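Local atomic coordinates of putative adenosine kinase (Schistosoma mansoni, PDB entry 3VAS), a protein that probably catalyses the phosphorylation of adenosine to AMP, as an adenosine kinase of the pfkB (ribokinase-like) family, captured here with adenosine bound in an occluded loop conformation. Residues 42-47 with 67-72; 148-153 with 313-318. All blocks are in the same frame, centred on the assembly; numbering follows the deposited sequence.

How the contacts relate
From the N terminus, the chain runs along strand 27-40, turns into the short helix 44-48, adds strand 55-58 and reaches helix 65-70, where contact 1 closes a loop of 19 intervening residues. Contact 2 opens only later, at strand 150-157, and spans 159 residues before closing at the loop ahead of helix 318-330; the two lie in series, with centres about 15 Å apart. Strand 150-157 and its neighbour 138-145 join them. Contact 1 ties two helices together over one face of these strands, whereas contact 2 links the other face to the adenosine site. Y67 OH reaches V153 O through a probable, weak hydrogen bond, and Y46 OH probably bonds L149 O.

Contact 1: residues 42-47 with 67-72; sequences DDFMYR and YDEIQK
Two short helices on one face of the small substrate-covering sheet of this ribokinase-like fold, 44-48 and 65-70, meet chiefly through M45 and E69. The thioether lies over the face of the carboxylate, with M45 SD 3.6 Å from E69 CD and almost equally far from both oxygens. E69 reaches across from the other side with an extended chain, its CG anti to the backbone N.

F44 borders the contact on its more exposed side: M45 CG lies over one face of its ring, near the rim, while E69 OE2 meets the ring edge in plane, 3.5 Å from F44 CE1. Ring and carboxylate are inclined by 40°. The acid is anchored beyond the two segments, OE2 in a salt bridge with K48 and OE1 in a hydrogen bond with Y49, which probably favours its charged form. Underneath, M45 rests on L144 and I70 on I37, V39 and A142 of the strands. Bends at chi2 (-77°) and chi3 (-62°) of M45 curl its chain so that the methyl end turns to I70, where M45 CE packs on I70 CG2 at 4.0 Å.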
ATOM      1  N   ASP A  42       9.693 -15.386 -18.579  1.00 46.82           N
ATOM      2  CA  ASP A  42      10.957 -15.720 -19.217  1.00 47.88           C
ATOM      3  C   ASP A  42      11.908 -14.538 -19.085  1.00 43.63           C
ATOM      4  O   ASP A  42      11.474 -13.400 -18.910  1.00 40.92           O
ATOM      5  CB  ASP A  42      10.743 -16.057 -20.693  1.00 54.57           C
ATOM      6  CG  ASP A  42       9.599 -17.037 -20.911  1.00 59.11           C
ATOM      7  OD1 ASP A  42       9.838 -18.263 -20.850  1.00 60.29           O
ATOM      8  OD2 ASP A  42       8.460 -16.575 -21.147  1.00 59.73           O
ATOM      9  N   ASP A  43      13.202 -14.808 -19.180  1.00 46.09           N
ATOM     10  CA  ASP A  43      14.215 -13.782 -18.956  1.00 47.73           C
ATOM     11  C   ASP A  43      14.180 -12.654 -19.985  1.00 45.01           C
ATOM     12  O   ASP A  43      14.550 -11.521 -19.673  1.00 44.03           O
ATOM     13  CB  ASP A  43      15.608 -14.412 -18.904  1.00 55.16           C
ATOM     14  CG  ASP A  43      15.693 -15.551 -17.903  1.00 62.36           C
ATOM     15  OD1 ASP A  43      15.744 -15.270 -16.686  1.00 63.13           O
ATOM     16  OD2 ASP A  43      15.708 -16.725 -18.332  1.00 66.57           O
ATOM     17  N   PHE A  44      13.735 -12.954 -21.204  1.00 43.63           N
ATOM     18  CA  PHE A  44      13.699 -11.931 -22.251  1.00 40.85           C
ATOM     19  C   PHE A  44      12.720 -10.811 -21.924  1.00 36.21           C
ATOM     20  O   PHE A  44      12.920  -9.668 -22.333  1.00 35.95           O
ATOM     21  CB  PHE A  44      13.415 -12.532 -23.642  1.00 42.72           C
ATOM     22  CG  PHE A  44      11.988 -12.998 -23.849  1.00 42.42           C
ATOM     23  CD1 PHE A  44      10.980 -12.096 -24.165  1.00 33.91           C
ATOM     24  CD2 PHE A  44      11.668 -14.348 -23.773  1.00 42.25           C
ATOM     25  CE1 PHE A  44       9.676 -12.527 -24.367  1.00 34.08           C
ATOM     26  CE2 PHE A  44      10.366 -14.784 -23.980  1.00 41.35           C
ATOM     27  CZ  PHE A  44       9.369 -13.872 -24.276  1.00 34.09           C
ATOM     28  N   MET A  45      11.670 -11.152 -21.178  1.00 35.10           N
ATOM     29  CA  MET A  45      10.596 -10.215 -20.851  1.00 35.21           C
ATOM     30  C   MET A  45      11.104  -8.956 -20.157  1.00 35.74           C
ATOM     31  O   MET A  45      10.608  -7.858 -20.412  1.00 33.81           O
ATOM     32  CB  MET A  45       9.541 -10.893 -19.973  1.00 35.02           C
ATOM     33  CG  MET A  45       8.792 -12.024 -20.653  1.00 35.97           C
ATOM     34  SD  MET A  45       7.543 -11.423 -21.801  1.00 50.97           S
ATOM     35  CE  MET A  45       6.468 -10.540 -20.683  1.00 30.61           C
ATOM     36  N   TYR A  46      12.094  -9.121 -19.286  1.00 37.81           N
ATOM     37  CA  TYR A  46      12.626  -7.998 -18.515  1.00 37.42           C
ATOM     38  C   TYR A  46      13.441  -7.053 -19.391  1.00 38.18           C
ATOM     39  O   TYR A  46      13.419  -5.841 -19.186  1.00 37.30           O
ATOM     40  CB  TYR A  46      13.439  -8.501 -17.314  1.00 37.00           C
ATOM     41  CG  TYR A  46      12.621  -9.397 -16.416  1.00 36.47           C
ATOM     42  CD1 TYR A  46      11.863  -8.867 -15.376  1.00 34.92           C
ATOM     43  CD2 TYR A  46      12.571 -10.770 -16.632  1.00 37.49           C
ATOM     44  CE1 TYR A  46      11.092  -9.686 -14.564  1.00 32.25           C
ATOM     45  CE2 TYR A  46      11.804 -11.595 -15.824  1.00 35.21           C
ATOM     46  CZ  TYR A  46      11.069 -11.046 -14.794  1.00 32.90           C
ATOM     47  OH  TYR A  46      10.304 -11.863 -13.995  1.00 34.38           O
ATOM     48  N   ARG A  47      14.146  -7.609 -20.373  1.00 40.09           N
ATOM     49  CA  ARG A  47      14.887  -6.795 -21.335  1.00 43.45           C
ATOM     50  C   ARG A  47      13.924  -6.148 -22.329  1.00 38.85           C
ATOM     51  O   ARG A  47      13.998  -4.947 -22.599  1.00 35.42           O
ATOM     52  CB  ARG A  47      15.930  -7.637 -22.082  1.00 49.47           C
ATOM     53  CG  ARG A  47      16.787  -8.527 -21.183  1.00 55.17           C
ATOM     54  CD  ARG A  47      17.988  -9.108 -21.932  1.00 61.30           C
ATOM     55  NE  ARG A  47      17.609  -9.772 -23.180  1.00 64.33           N
ATOM     56  CZ  ARG A  47      17.378 -11.078 -23.304  1.00 64.18           C
ATOM     57  NH1 ARG A  47      17.485 -11.881 -22.251  1.00 62.24           N
ATOM     58  NH2 ARG A  47      17.039 -11.581 -24.486  1.00 64.32           N
ATOM     59  N   TYR A  67       0.269  -7.698 -21.636  1.00 23.89           N
ATOM     60  CA  TYR A  67      -0.939  -8.342 -21.125  1.00 28.84           C
ATOM     61  C   TYR A  67      -1.430  -9.466 -22.035  1.00 33.58           C
ATOM     62  O   TYR A  67      -1.824 -10.528 -21.558  1.00 36.05           O
ATOM     63  CB  TYR A  67      -2.032  -7.303 -20.849  1.00 24.78           C
ATOM     64  CG  TYR A  67      -1.553  -6.236 -19.893  1.00 23.18           C
ATOM     65  CD1 TYR A  67      -1.398  -6.511 -18.537  1.00 25.63           C
ATOM     66  CD2 TYR A  67      -1.227  -4.969 -20.345  1.00 21.88           C
ATOM     67  CE1 TYR A  67      -0.943  -5.544 -17.658  1.00 25.28           C
ATOM     68  CE2 TYR A  67      -0.769  -3.996 -19.475  1.00 23.43           C
ATOM     69  CZ  TYR A  67      -0.627  -4.287 -18.137  1.00 24.35           C
ATOM     70  OH  TYR A  67      -0.172  -3.315 -17.279  1.00 23.72           O
ATOM     71  N   ASP A  68      -1.392  -9.239 -23.343  1.00 38.34           N
ATOM     72  CA  ASP A  68      -1.706 -10.298 -24.296  1.00 41.13           C
ATOM     73  C   ASP A  68      -0.621 -11.364 -24.254  1.00 38.76           C
ATOM     74  O   ASP A  68      -0.900 -12.555 -24.393  1.00 41.20           O
ATOM     75  CB  ASP A  68      -1.825  -9.740 -25.715  1.00 47.34           C
ATOM     76  CG  ASP A  68      -3.099  -8.944 -25.928  1.00 52.26           C
ATOM     77  OD1 ASP A  68      -4.129  -9.290 -25.312  1.00 53.25           O
ATOM     78  OD2 ASP A  68      -3.068  -7.972 -26.716  1.00 55.01           O
ATOM     79  N   GLU A  69       0.617 -10.926 -24.048  1.00 33.32           N
ATOM     80  CA  GLU A  69       1.761 -11.827 -24.072  1.00 30.90           C
ATOM     81  C   GLU A  69       1.760 -12.833 -22.918  1.00 29.40           C
ATOM     82  O   GLU A  69       1.920 -14.033 -23.142  1.00 29.03           O
ATOM     83  CB  GLU A  69       3.075 -11.043 -24.098  1.00 30.27           C
ATOM     84  CG  GLU A  69       4.294 -11.916 -24.348  1.00 33.59           C
ATOM     85  CD  GLU A  69       5.515 -11.122 -24.784  1.00 36.79           C
ATOM     86  OE1 GLU A  69       5.544  -9.892 -24.564  1.00 35.94           O
ATOM     87  OE2 GLU A  69       6.445 -11.733 -25.351  1.00 38.26           O
ATOM     88  N   ILE A  70       1.577 -12.355 -21.691  1.00 28.77           N
ATOM     89  CA  ILE A  70       1.577 -13.257 -20.538  1.00 32.49           C
ATOM     90  C   ILE A  70       0.328 -14.134 -20.510  1.00 35.47           C
ATOM     91  O   ILE A  70       0.291 -15.153 -19.825  1.00 36.05           O
ATOM     92  CB  ILE A  70       1.692 -12.504 -19.201  1.00 31.31           C
ATOM     93  CG1 ILE A  70       0.437 -11.667 -18.951  1.00 31.11           C
ATOM     94  CG2 ILE A  70       2.946 -11.648 -19.172  1.00 29.19           C
ATOM     95  CD1 ILE A  70       0.468 -10.917 -17.644  1.00 31.86           C
ATOM     96  N   GLN A  71      -0.691 -13.740 -21.266  1.00 40.21           N
ATOM     97  CA  GLN A  71      -1.934 -14.500 -21.331  1.00 46.00           C
ATOM     98  C   GLN A  71      -1.749 -15.773 -22.156  1.00 49.51           C
ATOM     99  O   GLN A  71      -2.629 -16.634 -22.202  1.00 52.73           O
ATOM    100  CB  GLN A  71      -3.058 -13.637 -21.910  1.00 48.16           C
ATOM    101  CG  GLN A  71      -4.446 -14.021 -21.427  1.00 50.63           C
ATOM    102  CD  GLN A  71      -4.579 -13.949 -19.914  1.00 51.17           C
ATOM    103  OE1 GLN A  71      -5.096 -14.872 -19.283  1.00 53.96           O
ATOM    104  NE2 GLN A  71      -4.119 -12.847 -19.325  1.00 45.77           N
ATOM    105  N   LYS A  72      -0.594 -15.888 -22.801  1.00 48.91           N
ATOM    106  CA  LYS A  72      -0.261 -17.074 -23.577  1.00 50.70           C
ATOM    107  C   LYS A  72       0.498 -18.067 -22.705  1.00 50.98           C
ATOM    108  O   LYS A  72       0.749 -19.204 -23.104  1.00 52.60           O
ATOM    109  CB  LYS A  72       0.569 -16.688 -24.802  1.00 49.57           C
ATOM    110  CG  LYS A  72      -0.179 -15.792 -25.769  1.00 50.12           C
ATOM    111  CD  LYS A  72       0.726 -15.246 -26.853  1.00 51.59           C
ATOM    112  CE  LYS A  72      -0.087 -14.496 -27.893  1.00 53.40           C
ATOM    113  NZ  LYS A  72      -1.064 -15.397 -28.571  1.00 55.48           N
TER

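Contact 2: residues 148-153 with 313-318; sequences KLRSMV and IDTNGA. With ADN (adenosine), chain C.
M152 and R150, on a strand of the substrate-covering sheet, face N316 in the DTNGAGD signature of the pfkB kinases, which begins at D314 and leads into helix 318-330. The contact belongs to the adenosine pocket, which includes N316 and G317.

Van der Waals contacts dominate. With its CG anti to the backbone N (chi1 -177°), N316 brings its amide up to M152 and the ribose, ND2 4.0 Å from C3' of adenosine. M152 bends at its last torsion and brings its sulfur within 3.4 Å of N316 OD1; the same SD lies 4.0 Å from C8 of adenosine. The thioether thus bridges signature loop and base, its chain backed by V141 and V143. N316 OD1 is buried and has no hydrogen-bond partner in the model.

Polar and charged groups approach without bonding across the contact. N316 OD1 lies over one face of the R150 guanidinium, off its centre, and T315 OG1 near its edge, with NE 4.2 Å from that hydroxyl. R150 also makes a long, weak ion pair with D54.

Hydrogen bonds shape the loop from within. D314 OD1 receives a weak bond from N316 N, and D314 OD2 is held by G355 N. A type II turn from T315 to A318 is closed by A318 N to T315 O at 3.1 Å, and G317 takes the positive phi (97°) that such a turn favours. G317 is also the N-cap of the helix, whose N terminus in related kinases forms an anion hole for the transferred phosphate. D320, ending the signature, hydrogen-bonds adenosine through OD2, and the nucleoside O5' lies 3.8 Å from G317 CA.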
ATOM      1  N   LYS A 148      15.498 -14.813 -11.111  1.00 69.13           N
ATOM      2  CA  LYS A 148      16.381 -13.657 -11.242  1.00 69.89           C
ATOM      3  C   LYS A 148      15.726 -12.368 -10.744  1.00 67.55           C
ATOM      4  O   LYS A 148      16.329 -11.613  -9.981  1.00 66.28           O
ATOM      5  CB  LYS A 148      16.800 -13.478 -12.705  1.00 70.81           C
ATOM      6  CG  LYS A 148      18.260 -13.098 -12.912  1.00 71.26           C
ATOM      7  CD  LYS A 148      19.075 -14.303 -13.356  1.00 72.47           C
ATOM      8  CE  LYS A 148      18.502 -14.912 -14.627  1.00 71.73           C
ATOM      9  NZ  LYS A 148      19.145 -16.210 -14.981  1.00 73.72           N
ATOM     10  N   LEU A 149      14.494 -12.120 -11.184  1.00 66.53           N
ATOM     11  CA  LEU A 149      13.822 -10.846 -10.926  1.00 64.44           C
ATOM     12  C   LEU A 149      12.333 -10.998 -10.624  1.00 62.66           C
ATOM     13  O   LEU A 149      11.700 -11.978 -11.020  1.00 64.19           O
ATOM     14  CB  LEU A 149      13.963  -9.917 -12.139  1.00 64.40           C
ATOM     15  CG  LEU A 149      15.346  -9.531 -12.665  1.00 66.47           C
ATOM     16  CD1 LEU A 149      15.394  -9.695 -14.173  1.00 67.59           C
ATOM     17  CD2 LEU A 149      15.676  -8.105 -12.281  1.00 65.73           C
ATOM     18  N   ARG A 150      11.782 -10.013  -9.921  1.00 58.76           N
ATOM     19  CA  ARG A 150      10.337  -9.837  -9.852  1.00 55.38           C
ATOM     20  C   ARG A 150      10.019  -8.381 -10.200  1.00 47.77           C
ATOM     21  O   ARG A 150      10.739  -7.461  -9.800  1.00 46.25           O
ATOM     22  CB  ARG A 150       9.768 -10.244  -8.486  1.00 59.38           C
ATOM     23  CG  ARG A 150       9.870  -9.189  -7.397  1.00 65.00           C
ATOM     24  CD  ARG A 150       8.538  -9.013  -6.675  1.00 69.23           C
ATOM     25  NE  ARG A 150       8.588  -7.957  -5.663  1.00 72.74           N
ATOM     26  CZ  ARG A 150       8.389  -6.665  -5.915  1.00 73.60           C
ATOM     27  NH1 ARG A 150       8.129  -6.256  -7.153  1.00 74.14           N
ATOM     28  NH2 ARG A 150       8.454  -5.779  -4.931  1.00 72.49           N
ATOM     29  N   SER A 151       8.957  -8.176 -10.971  1.00 38.56           N
ATOM     30  CA  SER A 151       8.673  -6.858 -11.513  1.00 31.48           C
ATOM     31  C   SER A 151       7.195  -6.719 -11.860  1.00 27.37           C
ATOM     32  O   SER A 151       6.554  -7.678 -12.299  1.00 24.55           O
ATOM     33  CB  SER A 151       9.542  -6.612 -12.753  1.00 34.50           C
ATOM     34  OG  SER A 151       9.686  -5.228 -13.023  1.00 36.64           O
ATOM     35  N   MET A 152       6.661  -5.518 -11.668  1.00 23.64           N
ATOM     36  CA  MET A 152       5.247  -5.259 -11.920  1.00 24.12           C
ATOM     37  C   MET A 152       5.011  -4.196 -12.987  1.00 25.49           C
ATOM     38  O   MET A 152       5.676  -3.159 -13.004  1.00 26.48           O
ATOM     39  CB  MET A 152       4.541  -4.844 -10.627  1.00 20.38           C
ATOM     40  CG  MET A 152       4.360  -5.983  -9.641  1.00 27.95           C
ATOM     41  SD  MET A 152       3.568  -5.440  -8.120  1.00 29.89           S
ATOM     42  CE  MET A 152       4.797  -4.310  -7.473  1.00 78.29           C
ATOM     43  N   VAL A 153       4.051  -4.461 -13.870  1.00 26.44           N
ATOM     44  CA  VAL A 153       3.575  -3.461 -14.819  1.00 21.49           C
ATOM     45  C   VAL A 153       2.078  -3.255 -14.612  1.00 20.61           C
ATOM     46  O   VAL A 153       1.279  -4.168 -14.823  1.00 21.06           O
ATOM     47  CB  VAL A 153       3.857  -3.863 -16.278  1.00 24.08           C
ATOM     48  CG1 VAL A 153       3.467  -2.725 -17.229  1.00 23.94           C
ATOM     49  CG2 VAL A 153       5.325  -4.228 -16.449  1.00 25.77           C
ATOM     50  N   ILE A 313       8.616 -17.862  -0.546  1.00 59.47           N
ATOM     51  CA  ILE A 313       7.711 -18.257  -1.621  1.00 58.38           C
ATOM     52  C   ILE A 313       7.451 -17.096  -2.578  1.00 55.43           C
ATOM     53  O   ILE A 313       7.693 -17.208  -3.778  1.00 50.03           O
ATOM     54  CB  ILE A 313       6.366 -18.774  -1.073  1.00 57.79           C
ATOM     55  CG1 ILE A 313       6.577 -20.063  -0.272  1.00 58.48           C
ATOM     56  CG2 ILE A 313       5.374 -19.000  -2.210  1.00 57.70           C
ATOM     57  CD1 ILE A 313       7.124 -21.216  -1.091  1.00 59.35           C
ATOM     58  N   ASP A 314       6.958 -15.984  -2.037  1.00 53.12           N
ATOM     59  CA  ASP A 314       6.667 -14.792  -2.833  1.00 54.29           C
ATOM     60  C   ASP A 314       6.591 -13.551  -1.943  1.00 53.48           C
ATOM     61  O   ASP A 314       5.665 -13.404  -1.142  1.00 44.72           O
ATOM     62  CB  ASP A 314       5.361 -14.971  -3.617  1.00 55.21           C
ATOM     63  CG  ASP A 314       5.102 -13.833  -4.597  1.00 57.81           C
ATOM     64  OD1 ASP A 314       6.057 -13.098  -4.926  1.00 60.06           O
ATOM     65  OD2 ASP A 314       3.943 -13.679  -5.044  1.00 57.46           O
ATOM     66  N   THR A 315       7.568 -12.659  -2.095  1.00 52.42           N
ATOM     67  CA  THR A 315       7.672 -11.467  -1.253  1.00 50.74           C
ATOM     68  C   THR A 315       6.779 -10.320  -1.721  1.00 50.09           C
ATOM     69  O   THR A 315       6.703  -9.280  -1.065  1.00 42.02           O
ATOM     70  CB  THR A 315       9.126 -10.952  -1.170  1.00 48.60           C
ATOM     71  OG1 THR A 315       9.579 -10.576  -2.478  1.00 44.19           O
ATOM     72  CG2 THR A 315      10.042 -12.024  -0.599  1.00 47.79           C
ATOM     73  N   ASN A 316       6.117 -10.509  -2.858  1.00 50.93           N
ATOM     74  CA  ASN A 316       5.195  -9.508  -3.379  1.00 53.85           C
ATOM     75  C   ASN A 316       4.069  -9.231  -2.386  1.00 52.24           C
ATOM     76  O   ASN A 316       3.339 -10.140  -1.991  1.00 43.39           O
ATOM     77  CB  ASN A 316       4.629  -9.961  -4.730  1.00 59.43           C
ATOM     78  CG  ASN A 316       3.718  -8.922  -5.367  1.00 62.85           C
ATOM     79  OD1 ASN A 316       4.173  -7.860  -5.800  1.00 63.64           O
ATOM     80  ND2 ASN A 316       2.425  -9.235  -5.450  1.00 63.04           N
ATOM     81  N   GLY A 317       3.953  -7.977  -1.965  1.00 51.97           N
ATOM     82  CA  GLY A 317       2.906  -7.582  -1.042  1.00 16.37           C
ATOM     83  C   GLY A 317       3.341  -7.533   0.418  1.00 20.97           C
ATOM     84  O   GLY A 317       2.562  -7.120   1.280  1.00 23.74           O
ATOM     85  N   ALA A 318       4.580  -7.946   0.688  1.00 30.54           N
ATOM     86  CA  ALA A 318       5.118  -7.979   2.049  1.00 27.72           C
ATOM     87  C   ALA A 318       5.046  -6.621   2.743  1.00 23.69           C
ATOM     88  O   ALA A 318       4.729  -6.539   3.930  1.00 24.16           O
ATOM     89  CB  ALA A 318       6.554  -8.494   2.041  1.00 27.46           C
TER
HETATM   90  O5' ADN C 401       2.626  -4.355  -3.036  1.00 27.17           O
HETATM   91  C5' ADN C 401       2.242  -5.253  -4.076  1.00 25.47           C
HETATM   92  C4' ADN C 401       0.894  -4.887  -4.646  1.00 23.30           C
HETATM   93  O4' ADN C 401       0.963  -3.592  -5.263  1.00 17.99           O
HETATM   94  C3' ADN C 401       0.332  -5.826  -5.721  1.00 22.74           C
HETATM   95  O3' ADN C 401      -0.748  -6.585  -5.175  1.00 20.24           O
HETATM   96  C2' ADN C 401      -0.213  -4.874  -6.810  1.00 23.49           C
HETATM   97  O2' ADN C 401      -1.538  -5.142  -7.216  1.00 25.17           O
HETATM   98  C1' ADN C 401      -0.106  -3.496  -6.155  1.00 21.13           C
HETATM   99  N9  ADN C 401       0.133  -2.396  -7.089  1.00 17.71           N
HETATM  100  C8  ADN C 401       0.996  -2.375  -8.087  1.00 18.02           C
HETATM  101  N7  ADN C 401       0.856  -1.075  -8.764  1.00 19.53           N
HETATM  102  C5  ADN C 401      -0.161  -0.333  -8.092  1.00 15.85           C
HETATM  103  C6  ADN C 401      -0.693   0.934  -8.311  1.00 14.75           C
HETATM  104  N6  ADN C 401      -0.201   1.740  -9.396  1.00 15.22           N
HETATM  105  N1  ADN C 401      -1.703   1.410  -7.485  1.00 15.86           N
HETATM  106  C2  ADN C 401      -2.176   0.644  -6.449  1.00 16.76           C
HETATM  107  N3  ADN C 401      -1.651  -0.602  -6.230  1.00 17.32           N
HETATM  108  C4  ADN C 401      -0.625  -1.083  -7.083  1.00 16.30           C